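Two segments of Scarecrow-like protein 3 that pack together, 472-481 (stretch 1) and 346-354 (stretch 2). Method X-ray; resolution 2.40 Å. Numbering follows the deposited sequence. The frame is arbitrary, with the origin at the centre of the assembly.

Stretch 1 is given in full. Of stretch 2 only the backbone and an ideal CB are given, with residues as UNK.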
ATOM      1  N   ARG A 472      -3.347  23.346  25.330  1.00 87.71           N
ATOM      2  CA  ARG A 472      -3.175  23.512  23.893  1.00 93.36           C
ATOM      3  C   ARG A 472      -4.523  23.444  23.190  1.00 90.39           C
ATOM      4  O   ARG A 472      -5.217  22.424  23.307  1.00 89.01           O
ATOM      5  CB  ARG A 472      -2.252  22.440  23.340  1.00 91.35           C
ATOM      6  CG  ARG A 472      -1.932  22.601  21.865  1.00 87.48           C
ATOM      7  CD  ARG A 472      -0.992  23.769  21.634  1.00 89.28           C
ATOM      8  NE  ARG A 472      -0.767  24.017  20.212  1.00 88.22           N
ATOM      9  CZ  ARG A 472       0.135  24.869  19.737  1.00 87.39           C
ATOM     10  NH1 ARG A 472       0.907  25.554  20.569  1.00 87.70           N
ATOM     11  NH2 ARG A 472       0.270  25.031  18.428  1.00 84.93           N
ATOM     12  N   PRO A 473      -4.932  24.482  22.462  1.00 88.41           N
ATOM     13  CA  PRO A 473      -6.175  24.391  21.687  1.00 76.80           C
ATOM     14  C   PRO A 473      -6.042  23.396  20.545  1.00 81.94           C
ATOM     15  O   PRO A 473      -4.985  23.275  19.920  1.00 90.14           O
ATOM     16  CB  PRO A 473      -6.374  25.818  21.160  1.00 71.62           C
ATOM     17  CG  PRO A 473      -5.520  26.682  22.037  1.00 73.21           C
ATOM     18  CD  PRO A 473      -4.350  25.832  22.419  1.00 83.34           C
ATOM     19  N   LEU A 474      -7.132  22.682  20.273  1.00 78.14           N
ATOM     20  CA  LEU A 474      -7.155  21.664  19.231  1.00 73.75           C
ATOM     21  C   LEU A 474      -8.248  21.901  18.202  1.00 77.78           C
ATOM     22  O   LEU A 474      -7.962  21.923  16.998  1.00 77.35           O
ATOM     23  CB  LEU A 474      -7.323  20.271  19.859  1.00 70.24           C
ATOM     24  CG  LEU A 474      -6.199  19.790  20.776  1.00 87.02           C
ATOM     25  CD1 LEU A 474      -6.519  18.410  21.326  1.00 88.32           C
ATOM     26  CD2 LEU A 474      -4.864  19.784  20.043  1.00 77.67           C
ATOM     27  N   TYR A 475      -9.496  22.071  18.634  1.00 79.58           N
ATOM     28  CA  TYR A 475     -10.606  22.250  17.712  1.00 74.36           C
ATOM     29  C   TYR A 475     -11.570  23.285  18.271  1.00 80.54           C
ATOM     30  O   TYR A 475     -11.641  23.505  19.483  1.00 84.63           O
ATOM     31  CB  TYR A 475     -11.359  20.939  17.457  1.00 70.54           C
ATOM     32  CG  TYR A 475     -10.513  19.828  16.883  1.00 74.67           C
ATOM     33  CD1 TYR A 475      -9.779  18.990  17.710  1.00 81.58           C
ATOM     34  CD2 TYR A 475     -10.459  19.608  15.513  1.00 84.70           C
ATOM     35  CE1 TYR A 475      -9.010  17.968  17.191  1.00 78.75           C
ATOM     36  CE2 TYR A 475      -9.693  18.589  14.983  1.00 82.83           C
ATOM     37  CZ  TYR A 475      -8.971  17.772  15.826  1.00 80.79           C
ATOM     38  OH  TYR A 475      -8.207  16.757  15.298  1.00 84.48           O
ATOM     39  N   SER A 476     -12.322  23.909  17.369  1.00 75.63           N
ATOM     40  CA  SER A 476     -13.340  24.883  17.727  1.00 71.32           C
ATOM     41  C   SER A 476     -14.694  24.444  17.181  1.00 75.68           C
ATOM     42  O   SER A 476     -14.776  23.735  16.174  1.00 68.13           O
ATOM     43  CB  SER A 476     -12.989  26.281  17.196  1.00 82.70           C
ATOM     44  OG  SER A 476     -12.907  26.293  15.781  1.00 81.30           O
ATOM     45  N   VAL A 477     -15.757  24.859  17.870  1.00 73.30           N
ATOM     46  CA  VAL A 477     -17.130  24.614  17.443  1.00 70.77           C
ATOM     47  C   VAL A 477     -17.891  25.929  17.531  1.00 75.86           C
ATOM     48  O   VAL A 477     -17.860  26.598  18.570  1.00 82.97           O
ATOM     49  CB  VAL A 477     -17.822  23.533  18.299  1.00 77.73           C
ATOM     50  CG1 VAL A 477     -19.226  23.262  17.780  1.00 65.04           C
ATOM     51  CG2 VAL A 477     -16.998  22.252  18.313  1.00 73.07           C
ATOM     52  N   SER A 478     -18.570  26.300  16.446  1.00 74.00           N
ATOM     53  CA  SER A 478     -19.258  27.582  16.388  1.00 72.89           C
ATOM     54  C   SER A 478     -20.533  27.448  15.568  1.00 83.91           C
ATOM     55  O   SER A 478     -20.594  26.676  14.607  1.00 90.52           O
ATOM     56  CB  SER A 478     -18.360  28.672  15.793  1.00 72.58           C
ATOM     57  OG  SER A 478     -17.951  28.337  14.478  1.00 79.28           O
ATOM     58  N   ALA A 479     -21.547  28.221  15.951  1.00 76.81           N
ATOM     59  CA  ALA A 479     -22.849  28.212  15.299  1.00 80.62           C
ATOM     60  C   ALA A 479     -23.135  29.584  14.705  1.00 87.38           C
ATOM     61  O   ALA A 479     -22.780  30.612  15.291  1.00 90.96           O
ATOM     62  CB  ALA A 479     -23.956  27.820  16.284  1.00 68.52           C
ATOM     63  N   TRP A 480     -23.782  29.598  13.539  1.00 83.57           N
ATOM     64  CA  TRP A 480     -23.979  30.827  12.784  1.00 83.54           C
ATOM     65  C   TRP A 480     -25.356  30.834  12.137  1.00 87.17           C
ATOM     66  O   TRP A 480     -25.884  29.790  11.744  1.00 81.87           O
ATOM     67  CB  TRP A 480     -22.895  30.994  11.710  1.00 71.65           C
ATOM     68  CG  TRP A 480     -21.514  30.814  12.247  1.00 76.75           C
ATOM     69  CD1 TRP A 480     -20.835  29.636  12.390  1.00 74.95           C
ATOM     70  CD2 TRP A 480     -20.641  31.841  12.729  1.00 79.38           C
ATOM     71  NE1 TRP A 480     -19.593  29.869  12.929  1.00 70.29           N
ATOM     72  CE2 TRP A 480     -19.448  31.216  13.146  1.00 83.08           C
ATOM     73  CE3 TRP A 480     -20.749  33.229  12.846  1.00 83.51           C
ATOM     74  CZ2 TRP A 480     -18.375  31.931  13.670  1.00 84.96           C
ATOM     75  CZ3 TRP A 480     -19.682  33.938  13.368  1.00 89.60           C
ATOM     76  CH2 TRP A 480     -18.511  33.287  13.773  1.00 88.02           C
ATOM     77  N   ARG A 481     -25.930  32.031  12.030  1.00 91.54           N
ATOM     78  CA  ARG A 481     -27.196  32.255  11.351  1.00 98.91           C
ATOM     79  C   ARG A 481     -27.012  33.350  10.309  1.00100.29           C
ATOM     80  O   ARG A 481     -26.059  34.130  10.363  1.00 97.96           O
ATOM     81  CB  ARG A 481     -28.305  32.661  12.328  1.00 97.50           C
ATOM     82  CG  ARG A 481     -28.051  34.011  12.973  1.00101.07           C
ATOM     83  CD  ARG A 481     -29.277  34.552  13.681  1.00104.72           C
ATOM     84  NE  ARG A 481     -29.608  35.896  13.213  1.00131.92           N
ATOM     85  CZ  ARG A 481     -28.972  36.999  13.596  1.00134.95           C
ATOM     86  NH1 ARG A 481     -29.342  38.180  13.118  1.00124.21           N
ATOM     87  NH2 ARG A 481     -27.962  36.922  14.453  1.00132.15           N
ATOM     88  N   UNK A 346     -25.896  27.356  10.783  1.00 84.51           N
ATOM     89  CA  UNK A 346     -24.732  26.647  10.275  1.00 83.15           C
ATOM     90  C   UNK A 346     -23.788  26.382  11.435  1.00 76.77           C
ATOM     91  O   UNK A 346     -23.427  27.309  12.168  1.00 82.93           O
ATOM     92  CB  UNK A 346     -24.035  27.440   9.168  1.00 83.15           C
ATOM     93  N   UNK A 347     -23.396  25.125  11.605  1.00 75.35           N
ATOM     94  CA  UNK A 347     -22.499  24.723  12.678  1.00 79.28           C
ATOM     95  C   UNK A 347     -21.170  24.312  12.060  1.00 70.77           C
ATOM     96  O   UNK A 347     -21.133  23.516  11.114  1.00 69.06           O
ATOM     97  CB  UNK A 347     -23.098  23.586  13.508  1.00 79.28           C
ATOM     98  N   UNK A 348     -20.083  24.874  12.581  1.00 75.68           N
ATOM     99  CA  UNK A 348     -18.752  24.700  12.013  1.00 76.25           C
ATOM    100  C   UNK A 348     -17.843  24.113  13.081  1.00 78.00           C
ATOM    101  O   UNK A 348     -17.709  24.681  14.173  1.00 82.65           O
ATOM    102  CB  UNK A 348     -18.195  26.024  11.486  1.00 76.25           C
ATOM    103  N   UNK A 349     -17.218  22.982  12.765  1.00 76.61           N
ATOM    104  CA  UNK A 349     -16.178  22.389  13.594  1.00 73.38           C
ATOM    105  C   UNK A 349     -14.883  22.402  12.795  1.00 74.23           C
ATOM    106  O   UNK A 349     -14.824  21.838  11.697  1.00 72.33           O
ATOM    107  CB  UNK A 349     -16.548  20.970  14.031  1.00 73.38           C
ATOM    108  N   UNK A 350     -13.856  23.051  13.339  1.00 75.10           N
ATOM    109  CA  UNK A 350     -12.600  23.238  12.631  1.00 74.69           C
ATOM    110  C   UNK A 350     -11.433  23.060  13.589  1.00 74.00           C
ATOM    111  O   UNK A 350     -11.568  23.237  14.803  1.00 71.93           O
ATOM    112  CB  UNK A 350     -12.549  24.617  11.971  1.00 74.69           C
ATOM    113  N   UNK A 351     -10.280  22.705  13.024  1.00 72.02           N
ATOM    114  CA  UNK A 351      -9.041  22.752  13.785  1.00 66.91           C
ATOM    115  C   UNK A 351      -8.769  24.181  14.233  1.00 69.06           C
ATOM    116  O   UNK A 351      -9.067  25.142  13.517  1.00 82.75           O
ATOM    117  CB  UNK A 351      -7.872  22.213  12.957  1.00 66.91           C
ATOM    118  N   UNK A 352      -8.207  24.323  15.428  1.00 70.83           N
ATOM    119  CA  UNK A 352      -7.902  25.630  15.990  1.00 76.06           C
ATOM    120  C   UNK A 352      -6.390  25.772  16.129  1.00 77.87           C
ATOM    121  O   UNK A 352      -5.843  25.813  17.234  1.00 72.94           O
ATOM    122  CB  UNK A 352      -8.595  25.822  17.340  1.00 76.06           C
ATOM    123  N   UNK A 353      -5.711  25.850  14.987  1.00 82.72           N
ATOM    124  CA  UNK A 353      -4.268  26.018  14.955  1.00 79.36           C
ATOM    125  C   UNK A 353      -3.889  26.740  13.673  1.00 83.41           C
ATOM    126  O   UNK A 353      -4.519  26.551  12.631  1.00 94.11           O
ATOM    127  CB  UNK A 353      -3.551  24.670  15.059  1.00 79.36           C
ATOM    128  N   UNK A 354      -2.854  27.573  13.758  1.00 84.60           N
ATOM    129  CA  UNK A 354      -2.339  28.270  12.582  1.00 82.90           C
ATOM    130  C   UNK A 354      -1.367  27.339  11.868  1.00 88.47           C
ATOM    131  O   UNK A 354      -0.166  27.329  12.136  1.00103.43           O
ATOM    132  CB  UNK A 354      -1.661  29.587  12.964  1.00 82.90           C
TER

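Residues 346-351 run antiparallel to strand 472-481, and from 346 to 350 paired side chains share a face that alternates along the strand.

Position 346 is the hydrogen-bonded partner of W480: its N reaches W480 O at 2.6 Å, and W480 N returns to its O at 2.7 Å. The CB rises on the face that carries the indole, so a sizeable apolar chain (Leu, Ile, Met, Phe) would suit it. The residue is M346, extended through chi1 and chi2 (both t), then turned at chi3 (p) so that CE lies 4.3 Å from W480 CB.

At 347 the CB swings to the other face, beside the small A479, whose methyl leaves room. Extended angles (-111/129) favour a beta-branched residue, though many would fit. V347 puts CG1 4.2 Å from A479 CB, while its CA sends a C-H toward S478 O at 3.3 Å.

Position 348 returns to the tryptophan face. Its N donates to S478 O (2.8 Å), and its O accepts from S478 N (2.9 Å). The ideal CB sits 3.8 Å from S478 OG and 4.3 Å from W480 NE1. W480 NE1 donates to S478 OG at 2.7 Å, so the indole N-H does not need a partner from 348. A compact apolar chain (Val, Ile, Ala) would pack by the indole, and Thr or Ser near the serine hydroxyl is also possible. V348 (t) places CG2 4.0 Å from W480 CD1.

Position 349 faces V477 across a non-hydrogen-bonded pair, its ideal CB 4.5 Å from V477 CG2. Val, Ile or Thr would fit. T349 is deposited, with OG1 3.8 Å from V477 CG2; the hydroxyl finds its hydrogen bond elsewhere in the structure.

At 350, two backbone bonds clasp S476: S476 N to the 350 O (2.8 Å) and the 350 N to S476 O (3.1 Å). S476 OG adds a weak bond to the same 350 O. The ideal CB, 4.2 Å from that OG, would tolerate small or polar chains. E350 leads its end away, and its carboxylate is bound elsewhere.

Position 351 diverges from its partner Y475, yet the ideal CB is 4.5 Å from Y475 CD2, so a chain with some aliphatic length could touch the ring. Q351 does, with CG 3.6 Å from Y475 CE2.

At 352 the CB points toward stretch 1 and the N donates to L474 O (2.9 Å). The ideal CB, 4.0 Å from L474 O and Y475 C, sits against backbone, so Asp, Asn, Ser or Ala would suit. D352 has CB 4.4 Å from P473 CB and OD2 3.8 Å from S476 CB; OD1 hydrogen-bonds elsewhere.

At 353 CA-to-CB points sideways, the ideal CB 5.1 Å from R472 NH2, so stretch 1 constrains it little; small, polar or acidic chains would do. S353 has OG 3.9 Å from P473 O and hydrogen-bonds elsewhere. At 354 the ideal CB has nothing of stretch 1 within 5.5 Å, so this contact sets no preference; D354 stays clear.

Stretch 2, residues 346-354: MVVTEQDSD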
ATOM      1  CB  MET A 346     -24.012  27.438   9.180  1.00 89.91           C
ATOM      2  CG  MET A 346     -22.744  26.756   8.682  1.00 84.80           C
ATOM      3  SD  MET A 346     -21.952  27.615   7.311  1.00 89.62           S
ATOM      4  CE  MET A 346     -21.405  29.120   8.114  1.00 93.69           C
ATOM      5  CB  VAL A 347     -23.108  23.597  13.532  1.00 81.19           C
ATOM      6  CG1 VAL A 347     -24.315  24.123  14.296  1.00 84.64           C
ATOM      7  CG2 VAL A 347     -23.517  22.421  12.670  1.00 90.24           C
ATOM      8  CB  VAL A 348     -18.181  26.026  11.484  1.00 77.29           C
ATOM      9  CG1 VAL A 348     -16.786  25.809  10.922  1.00 68.98           C
ATOM     10  CG2 VAL A 348     -19.106  26.627  10.432  1.00 79.46           C
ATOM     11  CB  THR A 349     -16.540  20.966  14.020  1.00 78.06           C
ATOM     12  OG1 THR A 349     -17.739  20.989  14.804  1.00 79.11           O
ATOM     13  CG2 THR A 349     -15.417  20.357  14.847  1.00 76.33           C
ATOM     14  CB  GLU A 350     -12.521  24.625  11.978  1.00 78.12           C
ATOM     15  CG  GLU A 350     -13.057  24.681  10.562  1.00 90.25           C
ATOM     16  CD  GLU A 350     -12.235  23.842   9.604  1.00 90.80           C
ATOM     17  OE1 GLU A 350     -12.817  23.273   8.657  1.00 97.36           O
ATOM     18  OE2 GLU A 350     -11.005  23.749   9.805  1.00 88.85           O
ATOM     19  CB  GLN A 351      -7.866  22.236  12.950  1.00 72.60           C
ATOM     20  CG  GLN A 351      -7.777  20.721  12.824  1.00 65.56           C
ATOM     21  CD  GLN A 351      -8.562  20.183  11.645  1.00 78.83           C
ATOM     22  OE1 GLN A 351      -9.380  20.889  11.053  1.00 82.38           O
ATOM     23  NE2 GLN A 351      -8.314  18.928  11.295  1.00 74.92           N
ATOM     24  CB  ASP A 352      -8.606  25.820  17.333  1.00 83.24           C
ATOM     25  CG  ASP A 352      -8.766  27.281  17.701  1.00 90.90           C
ATOM     26  OD1 ASP A 352      -8.023  28.117  17.147  1.00103.30           O
ATOM     27  OD2 ASP A 352      -9.654  27.598  18.519  1.00106.39           O
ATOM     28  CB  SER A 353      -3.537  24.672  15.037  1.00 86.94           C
ATOM     29  OG  SER A 353      -3.894  23.964  16.211  1.00 95.55           O
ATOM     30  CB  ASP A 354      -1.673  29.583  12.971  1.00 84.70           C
ATOM     31  CG  ASP A 354      -1.292  30.425  11.764  1.00108.34           C
ATOM     32  OD1 ASP A 354      -1.607  30.019  10.624  1.00110.16           O
ATOM     33  OD2 ASP A 354      -0.678  31.494  11.955  1.00114.91           O
TER
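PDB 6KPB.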